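Similar to N-acetyltransferase (Staphylococcus aureus subsp. aureus, PDB 4MBU) probably transfers an acetyl group from acetyl-CoA to an amine on its acceptor, as other Gcn5-related N-acetyltransferases do. Local coordinates at residues A[15-20]-A[64-68]; A[27-33]-A[149-155]; A[80-85]-A[115-121]; A[107-111]-A[161-165]. All coordinates share one frame; numbering follows the deposited sequence.

All four contacts reach one mixed sheet. Contacts 3 and 4 are buried; contacts 1 and 2 are only partly so. Contact 1 lays helix 13-26 on strand 63-72 and is wholly apolar across its segments. Contact 2 ties the loop after that helix to a hairpin, mainly through one buried lysine ammonium group. Contact 3 is a parallel ladder of backbone bonds, with a water and a cadmium ion at its end. Contact 4 packs helix 98-112, the crossover between the two strands of contact 3, on strand 153-163. Contacts 3 and 4 touch through the Arg116-Asp163 salt bridge. Contacts 1 and 2 meet where Tyr20 packs on Val30.

Contact 1 of 4, residues A[15-20]-A[64-68]; sequences AILAIY and VLGFA
Ile16 and Tyr20, which both touch Phe67, are joined by a helical bond of 2.9 Å from Tyr20 N to Ile16 O. The Phe67 ring stands up from the strand toward the helix. With CG between the backbone N and the carbonyl carbon (chi1 80°), the ring lies beneath Ile16. The Ile16 side chain crosses it at about a right angle. Its CG2 methyl sits 3.6 Å from the centroid of the Phe67 ring, squarely over one face, in a CH-pi contact. The edge of the same ring receives two other groups. Ile19 CG2 comes to 4.3 Å from Phe67 CE1, and Tyr20 CD1 to 4.2 Å from Phe67 CZ. The other branch of Ile19 runs to the start of the strand. Its CD1 lies 3.8 Å from Val64 O and also reaches the peptide between Leu65 and Gly66. At the outer end Ala15 CB packs on Val64 CB at 3.8 Å. No hydrogen bond joins the two segments. Arg41 makes a cation-pi contact with the Tyr20 ring, and Val57 of strand 55-60 adds to the apolar layer. Leu65 and Gly66 both face Phe58 in a classic beta bulge. Segments 15-20 and 64-68 cross at 78°, with helix 13-26 on the sheet face away from helix 98-112, an alpha/beta layering typical of the GNAT fold.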
# COMPACT_ATOMS: atom_id res chain seq x y z
N ALA A 15 3.08 -12.31 -32.27
CA ALA A 15 2.29 -11.22 -31.68
C ALA A 15 2.66 -11.11 -30.21
O ALA A 15 3.00 -10.02 -29.72
CB ALA A 15 0.81 -11.50 -31.84
N ILE A 16 2.67 -12.25 -29.53
CA ILE A 16 2.98 -12.28 -28.11
C ILE A 16 4.35 -11.64 -27.91
O ILE A 16 4.51 -10.73 -27.08
CB ILE A 16 2.89 -13.71 -27.52
CG1 ILE A 16 1.42 -14.10 -27.31
CG2 ILE A 16 3.66 -13.82 -26.20
CD1 ILE A 16 1.17 -15.58 -27.04
N LEU A 17 5.31 -12.06 -28.73
CA LEU A 17 6.67 -11.56 -28.58
C LEU A 17 6.67 -10.03 -28.62
O LEU A 17 7.22 -9.38 -27.73
CB LEU A 17 7.60 -12.13 -29.65
CG LEU A 17 9.08 -11.74 -29.56
CD1 LEU A 17 9.70 -12.22 -28.28
CD2 LEU A 17 9.86 -12.28 -30.75
N ALA A 18 5.97 -9.47 -29.61
CA ALA A 18 6.01 -8.03 -29.81
C ALA A 18 5.54 -7.36 -28.53
O ALA A 18 6.22 -6.49 -27.98
CB ALA A 18 5.15 -7.62 -30.99
N ILE A 19 4.39 -7.84 -28.04
CA ILE A 19 3.78 -7.23 -26.86
C ILE A 19 4.81 -7.25 -25.73
O ILE A 19 5.12 -6.20 -25.14
CB ILE A 19 2.48 -7.98 -26.45
CG1 ILE A 19 1.43 -7.89 -27.57
CG2 ILE A 19 1.91 -7.41 -25.17
CD1 ILE A 19 0.14 -8.66 -27.24
N TYR A 20 5.41 -8.42 -25.50
CA TYR A 20 6.34 -8.61 -24.40
C TYR A 20 7.50 -7.65 -24.58
O TYR A 20 7.86 -6.93 -23.65
CB TYR A 20 6.84 -10.05 -24.36
CG TYR A 20 7.61 -10.45 -23.11
CD1 TYR A 20 6.97 -10.60 -21.89
CD2 TYR A 20 8.97 -10.73 -23.18
CE1 TYR A 20 7.68 -11.01 -20.75
CE2 TYR A 20 9.68 -11.14 -22.07
CZ TYR A 20 9.04 -11.27 -20.86
OH TYR A 20 9.75 -11.67 -19.76
N VAL A 64 -4.13 -10.59 -31.97
CA VAL A 64 -3.83 -10.83 -30.56
C VAL A 64 -3.47 -9.52 -29.86
O VAL A 64 -2.41 -8.94 -30.10
CB VAL A 64 -2.68 -11.85 -30.41
CG1 VAL A 64 -2.19 -11.92 -28.95
CG2 VAL A 64 -3.10 -13.23 -30.91
N LEU A 65 -4.36 -9.05 -28.98
CA LEU A 65 -4.16 -7.77 -28.31
C LEU A 65 -3.71 -7.95 -26.87
O LEU A 65 -3.37 -6.98 -26.19
CB LEU A 65 -5.45 -6.93 -28.34
CG LEU A 65 -6.02 -6.65 -29.74
CD1 LEU A 65 -7.24 -5.74 -29.66
CD2 LEU A 65 -4.96 -6.05 -30.66
N GLY A 66 -3.74 -9.19 -26.38
CA GLY A 66 -3.20 -9.39 -25.04
C GLY A 66 -2.93 -10.84 -24.74
O GLY A 66 -3.47 -11.72 -25.42
N PHE A 67 -2.09 -11.11 -23.74
CA PHE A 67 -1.88 -12.49 -23.30
C PHE A 67 -1.64 -12.57 -21.80
O PHE A 67 -1.38 -11.55 -21.16
CB PHE A 67 -0.77 -13.19 -24.10
CG PHE A 67 0.62 -12.85 -23.66
CD1 PHE A 67 1.26 -11.71 -24.13
CD2 PHE A 67 1.32 -13.70 -22.80
CE1 PHE A 67 2.58 -11.41 -23.73
CE2 PHE A 67 2.62 -13.41 -22.40
CZ PHE A 67 3.25 -12.26 -22.86
N ALA A 68 -1.76 -13.77 -21.24
CA ALA A 68 -1.69 -13.97 -19.80
C ALA A 68 -1.36 -15.41 -19.46
O ALA A 68 -1.77 -16.34 -20.15
CB ALA A 68 -3.00 -13.58 -19.14

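Contact 2 of 4, residues A[27-33]-A[149-155]; sequences TTAVYTY and YKFDYWL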
# COMPACT_ATOMS: atom_id res chain seq x y z
N THR A 27 8.64 -0.04 -20.30
CA THR A 27 8.00 -0.05 -18.98
C THR A 27 8.78 -0.89 -17.99
O THR A 27 9.72 -1.60 -18.34
CB THR A 27 6.55 -0.59 -19.03
OG1 THR A 27 6.58 -2.02 -19.11
CG2 THR A 27 5.79 -0.04 -20.25
N THR A 28 8.34 -0.82 -16.74
CA THR A 28 8.88 -1.62 -15.66
C THR A 28 8.01 -2.85 -15.41
O THR A 28 8.08 -3.47 -14.36
CB THR A 28 8.91 -0.82 -14.37
OG1 THR A 28 7.59 -0.37 -14.08
CG2 THR A 28 9.82 0.39 -14.53
N ALA A 29 7.16 -3.19 -16.39
CA ALA A 29 6.28 -4.33 -16.26
C ALA A 29 7.06 -5.65 -16.33
O ALA A 29 6.60 -6.69 -15.86
CB ALA A 29 5.20 -4.29 -17.33
N VAL A 30 8.24 -5.60 -16.95
CA VAL A 30 9.15 -6.74 -17.01
C VAL A 30 10.51 -6.26 -16.50
O VAL A 30 11.10 -5.33 -17.07
CB VAL A 30 9.33 -7.24 -18.46
CG1 VAL A 30 10.10 -8.56 -18.47
CG2 VAL A 30 7.98 -7.44 -19.14
N TYR A 31 11.01 -6.88 -15.42
CA TYR A 31 12.32 -6.52 -14.88
C TYR A 31 13.44 -7.11 -15.76
O TYR A 31 14.32 -7.85 -15.28
CB TYR A 31 12.47 -6.95 -13.41
CG TYR A 31 11.75 -6.08 -12.37
CD1 TYR A 31 10.66 -5.30 -12.72
CD2 TYR A 31 12.18 -6.05 -11.05
CE1 TYR A 31 10.00 -4.51 -11.77
CE2 TYR A 31 11.53 -5.26 -10.08
CZ TYR A 31 10.44 -4.49 -10.47
OH TYR A 31 9.77 -3.70 -9.54
N THR A 32 13.40 -6.79 -17.05
CA THR A 32 14.37 -7.29 -18.02
C THR A 32 14.87 -6.09 -18.81
O THR A 32 14.16 -5.09 -18.94
CB THR A 32 13.71 -8.32 -18.96
OG1 THR A 32 13.27 -9.45 -18.19
CG2 THR A 32 14.68 -8.81 -20.04
N TYR A 33 16.09 -6.16 -19.33
CA TYR A 33 16.63 -5.04 -20.09
C TYR A 33 16.56 -5.26 -21.60
O TYR A 33 16.17 -4.36 -22.34
CB TYR A 33 18.07 -4.74 -19.66
CG TYR A 33 18.25 -4.47 -18.18
CD1 TYR A 33 17.73 -3.32 -17.59
CD2 TYR A 33 18.96 -5.35 -17.38
CE1 TYR A 33 17.91 -3.07 -16.22
CE2 TYR A 33 19.14 -5.11 -16.02
CZ TYR A 33 18.61 -3.96 -15.45
OH TYR A 33 18.80 -3.72 -14.11
N TYR A 149 16.20 -2.47 -10.49
CA TYR A 149 16.86 -1.27 -11.00
C TYR A 149 16.68 -1.20 -12.52
O TYR A 149 17.13 -2.08 -13.25
CB TYR A 149 18.36 -1.26 -10.63
CG TYR A 149 19.11 0.03 -10.98
CD1 TYR A 149 18.96 1.17 -10.20
CD2 TYR A 149 19.99 0.09 -12.06
CE1 TYR A 149 19.65 2.35 -10.50
CE2 TYR A 149 20.68 1.26 -12.37
CZ TYR A 149 20.50 2.38 -11.59
OH TYR A 149 21.17 3.55 -11.87
N LYS A 150 16.02 -0.15 -12.99
CA LYS A 150 15.79 0.01 -14.42
C LYS A 150 15.57 1.48 -14.74
O LYS A 150 15.05 2.23 -13.91
CB LYS A 150 14.58 -0.83 -14.86
CG LYS A 150 14.52 -1.11 -16.37
CD LYS A 150 13.29 -1.96 -16.71
CE LYS A 150 13.19 -2.20 -18.22
NZ LYS A 150 12.05 -3.09 -18.59
N PHE A 151 15.99 1.88 -15.94
CA PHE A 151 15.85 3.27 -16.37
C PHE A 151 16.51 4.21 -15.35
O PHE A 151 16.00 5.30 -15.09
CB PHE A 151 14.36 3.65 -16.54
CG PHE A 151 13.63 2.82 -17.56
CD1 PHE A 151 14.24 2.44 -18.75
CD2 PHE A 151 12.32 2.42 -17.34
CE1 PHE A 151 13.55 1.69 -19.70
CE2 PHE A 151 11.63 1.66 -18.28
CZ PHE A 151 12.25 1.30 -19.46
N ASP A 152 17.61 3.76 -14.76
CA ASP A 152 18.41 4.56 -13.82
C ASP A 152 17.75 4.88 -12.49
O ASP A 152 18.26 5.72 -11.73
CB ASP A 152 18.84 5.87 -14.47
CG ASP A 152 19.59 5.64 -15.75
OD1 ASP A 152 20.36 4.67 -15.82
OD2 ASP A 152 19.38 6.44 -16.67
N TYR A 153 16.63 4.23 -12.19
CA TYR A 153 16.07 4.38 -10.85
C TYR A 153 15.75 3.06 -10.14
O TYR A 153 15.62 2.00 -10.78
CB TYR A 153 14.90 5.36 -10.84
CG TYR A 153 13.83 5.10 -11.88
CD1 TYR A 153 12.88 4.11 -11.69
CD2 TYR A 153 13.76 5.87 -13.03
CE1 TYR A 153 11.89 3.87 -12.63
CE2 TYR A 153 12.77 5.64 -13.99
CZ TYR A 153 11.84 4.64 -13.77
OH TYR A 153 10.84 4.40 -14.70
N TRP A 154 15.65 3.12 -8.82
CA TRP A 154 15.36 1.94 -8.03
C TRP A 154 13.87 1.63 -8.09
O TRP A 154 13.05 2.53 -8.18
CB TRP A 154 15.86 2.13 -6.60
CG TRP A 154 17.36 2.20 -6.55
CD1 TRP A 154 18.13 3.33 -6.47
CD2 TRP A 154 18.28 1.10 -6.64
NE1 TRP A 154 19.47 2.99 -6.48
CE2 TRP A 154 19.59 1.63 -6.58
CE3 TRP A 154 18.12 -0.29 -6.75
CZ2 TRP A 154 20.73 0.83 -6.64
CZ3 TRP A 154 19.25 -1.09 -6.80
CH2 TRP A 154 20.54 -0.53 -6.75
N LEU A 155 13.54 0.34 -8.07
CA LEU A 155 12.17 -0.14 -8.27
C LEU A 155 11.72 -0.93 -7.05
O LEU A 155 12.49 -1.71 -6.47
CB LEU A 155 12.09 -1.06 -9.49
CG LEU A 155 12.69 -0.63 -10.82
CD1 LEU A 155 12.55 -1.75 -11.86
CD2 LEU A 155 12.00 0.64 -11.32
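The irregular loop Thr27-Tyr33 curls around the end of Lys150, which starts a type I' turn reaching to Tyr153. The lysine chain is fully extended beyond CG, and its ammonium group ends among backbone carbonyls. Lys150 NZ donates to Thr27 O at 2.8 Å. It also donates to Val30 O and to Thr32 O, each 2.9 Å from Lys150 NZ. All three oxygens are met nearly head-on. Ile24 O, near the end of helix 13-26, is a fourth acceptor, so three N-H groups are shared among four oxygens. Four carbonyl oxygens around a buried amine would probably favour its charged form. The turn closes the beta hairpin of strands 139-150 and 153-163, the last two strands of this GNAT fold. Backbone bonds in both directions between Lys150 and Tyr153 hold it. The loop has its own brace, an ST turn in which Thr27 OG1 accepts from Ala29 N at 3.0 Å. Thr27 OG1 also bonds to Ala23 O. On the far strand Leu155 CD1 lies over one face of the Tyr31 ring, 3.9 Å from its centroid and offset toward the rim. Tyr31 OH is hydrogen-bonded to Asp123, and the Tyr31 ring also meets Tyr79 of the second subunit. Thr28 CG2 touches Leu155 CD2 at 3.9 Å. The Tyr33 ring slides past the Lys150 chain, with Tyr33 CE1 3.9 Å from Lys150 CG.

Contact 3 of 4, residues A[80-85]-A[115-121]; sequences QYTIEH and YRTLVAG. With CD (cadmium ion), chain G.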
# COMPACT_ATOMS: atom_id res chain seq x y z
N GLN A 80 3.57 -25.65 -3.73
CA GLN A 80 2.84 -26.24 -4.86
C GLN A 80 1.42 -25.71 -5.03
O GLN A 80 0.90 -25.72 -6.14
CB GLN A 80 2.84 -27.76 -4.80
CG GLN A 80 2.07 -28.34 -3.64
CD GLN A 80 2.21 -29.84 -3.54
OE1 GLN A 80 2.45 -30.40 -2.46
NE2 GLN A 80 2.07 -30.52 -4.68
N TYR A 81 0.78 -25.26 -3.96
CA TYR A 81 -0.56 -24.71 -4.14
C TYR A 81 -0.57 -23.21 -4.45
O TYR A 81 -1.64 -22.58 -4.54
CB TYR A 81 -1.45 -25.05 -2.95
CG TYR A 81 -1.55 -26.53 -2.71
CD1 TYR A 81 -2.20 -27.35 -3.62
CD2 TYR A 81 -0.98 -27.11 -1.59
CE1 TYR A 81 -2.29 -28.72 -3.40
CE2 TYR A 81 -1.06 -28.47 -1.36
CZ TYR A 81 -1.72 -29.27 -2.27
OH TYR A 81 -1.81 -30.62 -2.05
N THR A 82 0.62 -22.64 -4.66
CA THR A 82 0.75 -21.21 -4.94
C THR A 82 1.23 -21.02 -6.37
O THR A 82 2.19 -21.68 -6.79
CB THR A 82 1.78 -20.56 -4.01
OG1 THR A 82 1.37 -20.75 -2.65
CG2 THR A 82 1.92 -19.07 -4.29
N ILE A 83 0.56 -20.14 -7.11
CA ILE A 83 0.99 -19.78 -8.46
C ILE A 83 1.14 -18.27 -8.57
O ILE A 83 0.48 -17.53 -7.85
CB ILE A 83 -0.02 -20.27 -9.53
CG1 ILE A 83 -1.44 -20.10 -9.01
CG2 ILE A 83 0.23 -21.75 -9.89
CD1 ILE A 83 -2.51 -20.30 -10.06
N GLU A 84 2.00 -17.82 -9.47
CA GLU A 84 2.10 -16.40 -9.76
C GLU A 84 1.68 -16.19 -11.20
O GLU A 84 2.08 -16.96 -12.09
CB GLU A 84 3.53 -15.90 -9.56
CG GLU A 84 3.74 -14.46 -10.04
CD GLU A 84 5.11 -13.91 -9.69
OE1 GLU A 84 5.87 -14.61 -8.98
OE2 GLU A 84 5.42 -12.76 -10.11
N HIS A 85 0.88 -15.16 -11.43
CA HIS A 85 0.43 -14.89 -12.80
C HIS A 85 1.02 -13.61 -13.37
O HIS A 85 1.53 -12.76 -12.63
CB HIS A 85 -1.09 -14.79 -12.87
CG HIS A 85 -1.63 -13.57 -12.19
ND1 HIS A 85 -1.76 -13.47 -10.83
CD2 HIS A 85 -2.08 -12.40 -12.70
CE1 HIS A 85 -2.26 -12.29 -10.52
NE2 HIS A 85 -2.47 -11.62 -11.64
N TYR A 115 -5.58 -24.74 -7.10
CA TYR A 115 -4.57 -23.95 -6.39
C TYR A 115 -5.23 -23.23 -5.21
O TYR A 115 -6.46 -23.10 -5.16
CB TYR A 115 -3.86 -22.99 -7.34
CG TYR A 115 -3.01 -23.72 -8.37
CD1 TYR A 115 -1.80 -24.28 -8.01
CD2 TYR A 115 -3.44 -23.87 -9.69
CE1 TYR A 115 -1.02 -24.96 -8.93
CE2 TYR A 115 -2.66 -24.54 -10.63
CZ TYR A 115 -1.45 -25.08 -10.24
OH TYR A 115 -0.66 -25.76 -11.13
N ARG A 116 -4.42 -22.78 -4.26
CA ARG A 116 -4.94 -22.11 -3.08
C ARG A 116 -4.72 -20.61 -3.16
O ARG A 116 -5.57 -19.82 -2.75
CB ARG A 116 -4.25 -22.64 -1.81
CG ARG A 116 -4.64 -21.87 -0.52
CD ARG A 116 -6.14 -22.02 -0.24
NE ARG A 116 -6.64 -21.11 0.79
CZ ARG A 116 -6.66 -21.37 2.09
NH1 ARG A 116 -6.17 -22.52 2.55
NH2 ARG A 116 -7.16 -20.48 2.95
N THR A 117 -3.55 -20.22 -3.68
CA THR A 117 -3.09 -18.84 -3.57
C THR A 117 -2.53 -18.34 -4.90
O THR A 117 -1.62 -18.95 -5.48
CB THR A 117 -2.02 -18.71 -2.46
OG1 THR A 117 -2.60 -19.12 -1.21
CG2 THR A 117 -1.52 -17.27 -2.35
N LEU A 118 -3.09 -17.23 -5.38
CA LEU A 118 -2.63 -16.59 -6.61
C LEU A 118 -1.90 -15.29 -6.28
O LEU A 118 -2.45 -14.41 -5.60
CB LEU A 118 -3.80 -16.35 -7.57
CG LEU A 118 -3.55 -15.72 -8.95
CD1 LEU A 118 -2.58 -16.57 -9.73
CD2 LEU A 118 -4.86 -15.58 -9.72
N VAL A 119 -0.66 -15.17 -6.75
CA VAL A 119 0.21 -14.04 -6.43
C VAL A 119 0.54 -13.20 -7.68
O VAL A 119 0.80 -13.74 -8.77
CB VAL A 119 1.54 -14.49 -5.77
CG1 VAL A 119 2.39 -13.28 -5.40
CG2 VAL A 119 1.28 -15.35 -4.52
N ALA A 120 0.49 -11.88 -7.51
CA ALA A 120 0.90 -10.92 -8.52
C ALA A 120 2.08 -10.13 -7.98
O ALA A 120 2.01 -9.56 -6.88
CB ALA A 120 -0.23 -9.96 -8.84
N GLY A 121 3.16 -10.11 -8.75
CA GLY A 121 4.24 -9.17 -8.48
C GLY A 121 3.99 -7.94 -9.33
O GLY A 121 4.09 -8.00 -10.54
CD CD G . 4.15 -9.43 -12.58
O HOH W 1 3.47 -11.42 -11.20
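Ile83 turns its CG1 between the backbone N and the carbonyl carbon (chi1 39°), which sends CG2 over the ring of Tyr115. That methyl lies 3.7 Å from the centroid of the Tyr115 ring, above one face and displaced toward the rim. His85 takes a similar first torsion (chi1 69°). Its ring swings over the neighbouring strand and reaches Ala120, with His85 CE1 3.5 Å from Ala120 CB. The Leu118 side chain crosses that of His85 at about a right angle, and Leu118 CD1 packs on Ile83 CD1 at 3.7 Å. His85 NE2 is hydrogen-bonded to His133. On the sheet face of Thr82, Glu84, Thr117 and Val119 lies the second subunit. Thr82 OG1 is hydrogen-bonded to Val147 O and Thr117 OG1 to Asn146 O, both of that subunit, and Glu84 has a salt bridge to its Arg74. The backbones pair in parallel. Tyr81 O starts the ladder by accepting twice, from Arg116 N at 2.8 Å and Thr117 N at 3.2 Å. Ile83 N, Val119 N and His85 N give the next rungs. Strands 82-89 and 117-123 are the two strands of a beta-alpha-beta unit. In the GNAT fold the corresponding strands splay into the cleft that takes acetyl-CoA. Beyond His85 N a water replaces direct pairing: it donates to Glu84 OE2 and His85 O, and accepts from Gly121 N at 2.8 Å. The cadmium ion binds this water and Gly121 O, each at 2.5 Å, and would probably polarise the water, strengthening its two donated bonds.

Contact 4 of 4, residues A[107-111]-A[161-165]; sequences IVEAK and ELDLK
Leu164 and Leu162 put their methyl groups against one side of helix 98-112. Leu164 CD1 meets Ala110 CB at 3.7 Å. Leu162 crosses Ile107 at about a right angle, and its CD2 comes to 3.6 Å from Ile107 CD1. A looser touch, 4.3 Å between Ile107 CG2 and Leu164 CD2, joins the two pairs. Leu118 and Phe136 also pack on Ile107, and Tyr115 on Leu164. The helix is thus seated on strand 153-163 as well as on the strands it connects. Outside this layer lies Lys111. Its chain is extended to CE and then bends (chi4 -85°), bringing the ammonium group to the backbone. Lys111 NZ donates to Leu164 O at 3.2 Å, from above the carbonyl plane and not along a lone pair. A water bridges it to the preceding carbonyl, accepting from Lys111 NZ at 3.0 Å and donating to Asp163 O at 2.6 Å. Asp163 OD1 accepts from Lys165 N in an Asx turn and forms a salt bridge with Arg116. Across this contact the lysine binds one carbonyl oxygen directly and a second through water, and no carboxylate, so its charge is probably eased by peptide dipoles and water at the exposed edge.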
# COMPACT_ATOMS: atom_id res chain seq x y z
N ILE A 107 -8.13 -16.58 -13.12
CA ILE A 107 -8.71 -16.98 -11.84
C ILE A 107 -9.58 -18.23 -12.00
O ILE A 107 -9.45 -19.17 -11.21
CB ILE A 107 -9.52 -15.84 -11.17
CG1 ILE A 107 -8.60 -14.69 -10.79
CG2 ILE A 107 -10.21 -16.35 -9.91
CD1 ILE A 107 -9.35 -13.52 -10.17
N VAL A 108 -10.45 -18.26 -13.01
CA VAL A 108 -11.27 -19.47 -13.20
C VAL A 108 -10.39 -20.71 -13.43
O VAL A 108 -10.67 -21.79 -12.88
CB VAL A 108 -12.40 -19.33 -14.29
CG1 VAL A 108 -13.16 -18.01 -14.15
CG2 VAL A 108 -11.85 -19.49 -15.70
N GLU A 109 -9.32 -20.56 -14.20
CA GLU A 109 -8.43 -21.69 -14.44
C GLU A 109 -7.72 -22.13 -13.16
O GLU A 109 -7.57 -23.32 -12.88
CB GLU A 109 -7.41 -21.35 -15.52
CG GLU A 109 -6.64 -22.55 -16.06
CD GLU A 109 -7.49 -23.43 -16.97
OE1 GLU A 109 -8.67 -23.10 -17.21
OE2 GLU A 109 -6.96 -24.45 -17.46
N ALA A 110 -7.28 -21.15 -12.37
CA ALA A 110 -6.58 -21.40 -11.11
C ALA A 110 -7.46 -22.17 -10.13
O ALA A 110 -7.00 -23.10 -9.46
CB ALA A 110 -6.13 -20.09 -10.48
N LYS A 111 -8.72 -21.75 -10.03
CA LYS A 111 -9.67 -22.44 -9.17
C LYS A 111 -9.92 -23.85 -9.68
O LYS A 111 -9.96 -24.80 -8.89
CB LYS A 111 -10.99 -21.67 -9.07
CG LYS A 111 -10.90 -20.34 -8.32
CD LYS A 111 -12.28 -19.68 -8.28
CE LYS A 111 -12.26 -18.30 -7.64
NZ LYS A 111 -12.39 -18.34 -6.16
N GLU A 161 -2.13 -10.65 -3.34
CA GLU A 161 -2.53 -12.05 -3.31
C GLU A 161 -4.03 -12.25 -3.20
O GLU A 161 -4.74 -11.49 -2.53
CB GLU A 161 -1.78 -12.84 -2.22
CG GLU A 161 -2.17 -12.53 -0.79
CD GLU A 161 -1.45 -13.42 0.21
OE1 GLU A 161 -0.94 -12.89 1.21
OE2 GLU A 161 -1.41 -14.66 0.01
N LEU A 162 -4.49 -13.28 -3.90
CA LEU A 162 -5.87 -13.74 -3.81
C LEU A 162 -5.92 -15.14 -3.23
O LEU A 162 -5.25 -16.06 -3.73
CB LEU A 162 -6.50 -13.75 -5.20
CG LEU A 162 -7.92 -14.29 -5.35
CD1 LEU A 162 -8.92 -13.39 -4.62
CD2 LEU A 162 -8.27 -14.40 -6.83
N ASP A 163 -6.72 -15.28 -2.17
CA ASP A 163 -7.08 -16.59 -1.64
C ASP A 163 -8.17 -17.19 -2.53
O ASP A 163 -9.31 -16.70 -2.55
CB ASP A 163 -7.62 -16.49 -0.21
CG ASP A 163 -7.80 -17.86 0.45
OD1 ASP A 163 -7.73 -18.90 -0.26
OD2 ASP A 163 -8.00 -17.92 1.68
N LEU A 164 -7.81 -18.25 -3.25
CA LEU A 164 -8.73 -18.89 -4.18
C LEU A 164 -9.80 -19.79 -3.52
O LEU A 164 -10.71 -20.27 -4.20
CB LEU A 164 -7.93 -19.70 -5.21
CG LEU A 164 -6.89 -18.92 -6.00
CD1 LEU A 164 -6.05 -19.88 -6.79
CD2 LEU A 164 -7.59 -17.96 -6.93
N LYS A 165 -9.69 -20.01 -2.21
CA LYS A 165 -10.62 -20.88 -1.48
C LYS A 165 -11.94 -20.17 -1.17
O LYS A 165 -11.94 -19.02 -0.74
CB LYS A 165 -9.98 -21.39 -0.18
CG LYS A 165 -10.87 -22.30 0.67
CD LYS A 165 -10.09 -23.00 1.80
CE LYS A 165 -10.95 -24.05 2.51
NZ LYS A 165 -10.13 -25.10 3.21
O HOH W 2 -11.57 -16.54 -3.92